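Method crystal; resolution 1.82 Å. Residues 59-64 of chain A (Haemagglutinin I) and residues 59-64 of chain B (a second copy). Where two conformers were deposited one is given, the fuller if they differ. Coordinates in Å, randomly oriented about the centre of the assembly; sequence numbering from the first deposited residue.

Chain A, residues 59-64: HNGDDR
Chain B 59-64: HNGDDR

The two copies meet turn to turn. In each, a strand ending at residue 60 reverses through a type II' beta turn from N60 to D63 and leaves as a second strand at 63-64. The closest CA pair across the interface is G61(A) CA with D62(B) CA, 4.9 Å apart, and the contact buries 193 Å² summed over both sides.

H59(A), with phi/psi -109/130 and chi1 m, belongs to the incoming strand and takes no part in the contact; its side chain is out of reach of the chain B stretch. N60(A) (-98/99, chi1 t, chi2 3°) opens the turn. N60(A) N donates to D63(A) O at 2.7 Å, and N60(A) O accepts from D63(A) N at 3.2 Å, so the hairpin is closed by its own backbone. In chain B, N60(B) N donates to D63(B) O at 2.8 Å. The return bond there runs from D63(B) N to N60(B) O at 3.2 Å.

G61(A) adopts 61/-127, a positive phi that favours glycine, and the neighbouring chain adds a steric reason: an ideal CB would point toward chain B and lie 2.6 Å from D62(B) OD2. At G61(B), also 61/-127, the ideal CB would fall 2.0 Å from D62(A) OD1. The bare CA lets that carboxylate approach, with D62(A) OD1 3.2 Å from G61(B) CA.

D62(A) carries the centre of the interface. D62(A) N donates to D62(B) OD2 at 2.8 Å (167°), and D62(B) N donates to D62(A) OD1 at 2.7 Å (165°). Both angles are nearly linear, and aspartate suits the site because its short carboxylate reaches the amide of the facing turn. The exchange is reciprocal but not exactly symmetric. D62(A) has phi/psi -70/-31, chi1 -79° (m) and chi2 41°, its CB sideways but its end nearer chain B; D62(B) has -93/-2, chi1 59° (p) and chi2 50°, its CB toward chain A. The cost is crowded like charge: D62(A) OD1 lies 3.4 Å from D62(B) OD2, and D62(A) OD2 lies 3.4 Å from D63(B) OD2.

D63(A) (-98/139, chi1 -57°, chi2 -42°) resumes the strand at the exposed margin. Water 1 relieves its approach to chain B, donating to D63(A) OD2 at 2.7 Å and to D62(B) OD2 at 2.8 Å, thereby bridging two carboxylate oxygens 4.1 Å apart.

R64(A) (-67/120, chi1 and chi2 t, chi3 -91°, chi4 -120°) continues the strand outside the contact, its side chain out of reach of the chain B stretch, and does not offset the acidic cluster.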

# COMPACT_ATOMS: atom_id res chain seq x y z
N HIS A 59 -5.97 7.49 3.74
CA HIS A 59 -6.58 7.00 2.52
C HIS A 59 -6.89 5.51 2.62
O HIS A 59 -6.02 4.70 3.02
CB HIS A 59 -5.70 7.30 1.30
CG HIS A 59 -5.76 8.72 0.86
ND1 HIS A 59 -5.02 9.71 1.47
CD2 HIS A 59 -6.49 9.33 -0.10
CE1 HIS A 59 -5.29 10.87 0.89
NE2 HIS A 59 -6.17 10.66 -0.07
N ASN A 60 -8.11 5.14 2.29
CA ASN A 60 -8.50 3.73 2.24
C ASN A 60 -8.41 3.30 0.77
O ASN A 60 -9.30 3.59 -0.05
CB ASN A 60 -9.91 3.56 2.82
CG ASN A 60 -10.29 2.10 3.04
OD1 ASN A 60 -9.49 1.18 2.81
ND2 ASN A 60 -11.53 1.88 3.47
N GLY A 61 -7.30 2.64 0.41
CA GLY A 61 -7.00 2.42 -1.00
C GLY A 61 -6.84 3.78 -1.65
O GLY A 61 -6.07 4.63 -1.15
N ASP A 62 -7.59 4.00 -2.73
CA ASP A 62 -7.54 5.24 -3.52
C ASP A 62 -8.13 6.44 -2.77
O ASP A 62 -7.73 7.58 -2.97
CB ASP A 62 -8.37 5.10 -4.82
CG ASP A 62 -7.66 4.33 -5.95
OD1 ASP A 62 -7.00 3.32 -5.73
OD2 ASP A 62 -7.84 4.72 -7.12
N ASP A 63 -9.11 6.16 -1.92
CA ASP A 63 -10.03 7.19 -1.45
C ASP A 63 -9.70 7.80 -0.09
O ASP A 63 -9.33 7.10 0.85
CB ASP A 63 -11.44 6.65 -1.46
CG ASP A 63 -11.85 6.14 -2.83
OD1 ASP A 63 -11.55 6.80 -3.87
OD2 ASP A 63 -12.45 5.06 -2.85
N ARG A 64 -9.86 9.11 -0.01
CA ARG A 64 -9.66 9.77 1.26
C ARG A 64 -10.76 9.32 2.23
O ARG A 64 -11.96 9.48 1.95
CB ARG A 64 -9.63 11.28 1.10
CG ARG A 64 -9.06 11.95 2.31
CD ARG A 64 -9.31 13.40 2.24
NE ARG A 64 -8.23 14.11 1.60
CZ ARG A 64 -7.52 15.06 2.18
NH1 ARG A 64 -7.78 15.41 3.42
NH2 ARG A 64 -6.57 15.68 1.51
N HIS B 59 -2.49 -4.41 -8.60
CA HIS B 59 -3.50 -3.41 -8.28
C HIS B 59 -2.84 -2.04 -8.17
O HIS B 59 -1.82 -1.88 -7.49
CB HIS B 59 -4.21 -3.79 -6.97
CG HIS B 59 -5.22 -4.89 -7.15
ND1 HIS B 59 -4.86 -6.22 -7.18
CD2 HIS B 59 -6.55 -4.85 -7.37
CE1 HIS B 59 -5.94 -6.96 -7.38
NE2 HIS B 59 -6.98 -6.15 -7.52
N ASN B 60 -3.43 -1.06 -8.85
CA ASN B 60 -2.99 0.32 -8.77
C ASN B 60 -3.92 0.98 -7.76
O ASN B 60 -5.09 1.23 -8.06
CB ASN B 60 -3.10 0.96 -10.17
CG ASN B 60 -2.47 2.35 -10.25
OD1 ASN B 60 -1.96 2.86 -9.26
ND2 ASN B 60 -2.53 2.97 -11.42
N GLY B 61 -3.43 1.19 -6.53
CA GLY B 61 -4.34 1.53 -5.42
C GLY B 61 -5.34 0.38 -5.23
O GLY B 61 -4.93 -0.78 -5.11
N ASP B 62 -6.63 0.69 -5.23
CA ASP B 62 -7.64 -0.36 -5.03
C ASP B 62 -8.16 -0.96 -6.35
O ASP B 62 -8.93 -1.92 -6.33
CB ASP B 62 -8.75 0.10 -4.04
CG ASP B 62 -9.47 1.33 -4.50
OD1 ASP B 62 -9.90 1.33 -5.67
OD2 ASP B 62 -9.59 2.30 -3.71
N ASP B 63 -7.70 -0.44 -7.49
CA ASP B 63 -8.16 -0.88 -8.82
C ASP B 63 -7.27 -1.99 -9.41
O ASP B 63 -6.04 -1.90 -9.33
CB ASP B 63 -8.20 0.29 -9.82
CG ASP B 63 -9.25 1.32 -9.49
OD1 ASP B 63 -10.42 0.96 -9.22
OD2 ASP B 63 -8.92 2.53 -9.51
N ARG B 64 -7.88 -3.02 -10.01
CA ARG B 64 -7.11 -4.04 -10.73
C ARG B 64 -6.49 -3.44 -11.99
O ARG B 64 -7.20 -2.91 -12.85
CB ARG B 64 -8.01 -5.22 -11.08
CG ARG B 64 -7.27 -6.43 -11.60
CD ARG B 64 -8.08 -7.67 -11.30
NE ARG B 64 -7.49 -8.87 -11.85
CZ ARG B 64 -7.57 -10.06 -11.28
NH1 ARG B 64 -8.21 -10.21 -10.13
NH2 ARG B 64 -6.99 -11.10 -11.85
O HOH W 1 -11.75 3.54 -4.93